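Local coordinates for tubulin-like protein CetZ (Methanosaeta thermophila, PDB 3ZID) that binds GTP as a tubulin/FtsZ-family GTPase of the archaeal cytoskeleton and is probably involved in the control of cell shape, at residues A[104-109]-A[135-140]. Sequence-based numbering, arbitrary orientation.
Sequences DLIFVM and ATIVPI
Five main-chain hydrogen bonds join segments 104-109 and 135-140, whose strands run parallel, 22° apart. I106 and V108 donate to the carbonyls of T136 and V138; T136, V138 and I140 donate to those of D104, I106 and V108. V138 N meets I106 O at 2.7 Å, almost along the C=O axis; V108 N, 3.0 Å from V138 O, sits 40° out of that carbonyl's plane. P139 suits its place because its nitrogen, lacking a hydrogen, faces away; its CA makes a CH...O contact of 3.2 Å with V108 O.

On the face bearing L105, F107 and M109, side chains run alongside their neighbours. L105, with CG anti to the backbone N, brings CD1 to 3.7 Å from T136 CG2, leaving T136 OG1 to bond K222. F107 has CG anti to its carbonyl carbon (chi1 -67°); its ring's CD1 and CE1 approach V138 obliquely, CD1 standing 3.8 Å from V138 CB. F107 CD1 also lies 4.0 Å from I140 CD1. An alanine in place of F107 would probably loosen this row, losing the ring's contacts with both. M109, flexible and unbranched, packs CG against I140 CG1 at 3.7 Å, bends at chi3 so that its end leads away, and lies close to G13 of the GTP-binding site. On the opposite face beta-branched I106, V108 and I137, shaped for extended strands, meet at longer range, V108 CG2 and I137 CG2 being 4.4 Å apart.

The pair belongs to a right-handed beta-alpha-beta crossover of the Rossmann-like GTPase domain: helix 117-131 covers V108 and I137, helix 186-210 packs on the F107 face, and strand 3-9 flanks strand 105-111.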
loop_
_atom_site.group_PDB
_atom_site.type_symbol
_atom_site.label_atom_id
_atom_site.label_comp_id
_atom_site.label_asym_id
_atom_site.label_seq_id
_atom_site.Cartn_x
_atom_site.Cartn_y
_atom_site.Cartn_z
ATOM N N ASP A 104 13.935 -0.015 -13.574
ATOM C CA ASP A 104 12.908 -0.691 -14.338
ATOM C C ASP A 104 11.609 -0.791 -13.528
ATOM O O ASP A 104 10.524 -0.908 -14.081
ATOM C CB ASP A 104 13.396 -2.087 -14.702
ATOM C CG ASP A 104 14.812 -2.082 -15.271
ATOM O OD1 ASP A 104 15.066 -1.345 -16.253
ATOM O OD2 ASP A 104 15.668 -2.813 -14.725
ATOM N N LEU A 105 11.732 -0.762 -12.214
ATOM C CA LEU A 105 10.605 -1.043 -11.343
ATOM C C LEU A 105 10.683 -0.133 -10.125
ATOM O O LEU A 105 11.700 -0.086 -9.436
ATOM C CB LEU A 105 10.649 -2.522 -10.916
ATOM C CG LEU A 105 9.610 -3.025 -9.916
ATOM C CD1 LEU A 105 8.202 -2.868 -10.462
ATOM C CD2 LEU A 105 9.888 -4.497 -9.594
ATOM N N ILE A 106 9.603 0.575 -9.844
ATOM C CA ILE A 106 9.603 1.525 -8.738
ATOM C C ILE A 106 8.424 1.269 -7.826
ATOM O O ILE A 106 7.275 1.224 -8.273
ATOM C CB ILE A 106 9.586 3.012 -9.255
ATOM C CG1 ILE A 106 10.729 3.259 -10.262
ATOM C CG2 ILE A 106 9.677 3.996 -8.093
ATOM C CD1 ILE A 106 10.768 4.698 -10.869
ATOM N N PHE A 107 8.713 1.073 -6.549
ATOM C CA PHE A 107 7.670 0.990 -5.537
ATOM C C PHE A 107 7.597 2.278 -4.763
ATOM O O PHE A 107 8.611 2.759 -4.267
ATOM C CB PHE A 107 7.913 -0.185 -4.593
ATOM C CG PHE A 107 7.780 -1.531 -5.268
ATOM C CD1 PHE A 107 6.528 -2.039 -5.596
ATOM C CD2 PHE A 107 8.907 -2.277 -5.598
ATOM C CE1 PHE A 107 6.383 -3.296 -6.222
ATOM C CE2 PHE A 107 8.786 -3.538 -6.208
ATOM C CZ PHE A 107 7.526 -4.041 -6.540
ATOM N N VAL A 108 6.393 2.844 -4.690
ATOM C CA VAL A 108 6.136 4.039 -3.879
ATOM C C VAL A 108 5.221 3.667 -2.724
ATOM O O VAL A 108 4.042 3.376 -2.907
ATOM C CB VAL A 108 5.523 5.184 -4.699
ATOM C CG1 VAL A 108 5.330 6.414 -3.825
ATOM C CG2 VAL A 108 6.441 5.528 -5.875
ATOM N N MET A 109 5.799 3.656 -1.536
ATOM C CA MET A 109 5.131 3.152 -0.360
ATOM C C MET A 109 4.748 4.273 0.571
ATOM O O MET A 109 5.586 5.076 0.968
ATOM C CB MET A 109 6.045 2.167 0.336
ATOM C CG MET A 109 6.652 1.184 -0.648
ATOM S SD MET A 109 7.783 0.089 0.201
ATOM C CE MET A 109 8.929 1.271 0.865
ATOM N N ALA A 135 9.384 2.520 -17.111
ATOM C CA ALA A 135 9.327 1.880 -15.795
ATOM C C ALA A 135 7.944 1.393 -15.371
ATOM O O ALA A 135 6.921 1.966 -15.735
ATOM C CB ALA A 135 9.889 2.814 -14.732
ATOM N N THR A 136 7.935 0.329 -14.579
ATOM C CA THR A 136 6.732 -0.134 -13.926
ATOM C C THR A 136 6.723 0.535 -12.558
ATOM O O THR A 136 7.653 0.349 -11.761
ATOM C CB THR A 136 6.756 -1.635 -13.762
ATOM O OG1 THR A 136 6.769 -2.245 -15.052
ATOM C CG2 THR A 136 5.537 -2.115 -12.955
ATOM N N ILE A 137 5.709 1.355 -12.304
ATOM C CA ILE A 137 5.643 2.142 -11.069
ATOM C C ILE A 137 4.433 1.711 -10.265
ATOM O O ILE A 137 3.305 1.837 -10.728
ATOM C CB ILE A 137 5.573 3.639 -11.357
ATOM C CG1 ILE A 137 6.740 4.049 -12.262
ATOM C CG2 ILE A 137 5.585 4.432 -10.054
ATOM C CD1 ILE A 137 6.851 5.535 -12.547
ATOM N N VAL A 138 4.676 1.188 -9.068
ATOM C CA VAL A 138 3.621 0.561 -8.283
ATOM C C VAL A 138 3.476 1.194 -6.908
ATOM O O VAL A 138 4.355 1.066 -6.047
ATOM C CB VAL A 138 3.918 -0.932 -8.092
ATOM C CG1 VAL A 138 2.879 -1.577 -7.181
ATOM C CG2 VAL A 138 3.990 -1.638 -9.450
ATOM N N PRO A 139 2.366 1.908 -6.691
ATOM C CA PRO A 139 2.159 2.358 -5.317
ATOM C C PRO A 139 1.709 1.227 -4.385
ATOM O O PRO A 139 0.945 0.320 -4.755
ATOM C CB PRO A 139 1.065 3.436 -5.456
ATOM C CG PRO A 139 0.399 3.155 -6.726
ATOM C CD PRO A 139 1.451 2.568 -7.636
ATOM N N ILE A 140 2.235 1.285 -3.167
ATOM C CA ILE A 140 1.794 0.449 -2.066
ATOM C C ILE A 140 1.032 1.378 -1.133
ATOM O O ILE A 140 1.639 2.205 -0.444
ATOM C CB ILE A 140 2.985 -0.136 -1.304
ATOM C CG1 ILE A 140 4.000 -0.730 -2.287
ATOM C CG2 ILE A 140 2.526 -1.170 -0.293
ATOM C CD1 ILE A 140 3.440 -1.843 -3.121
#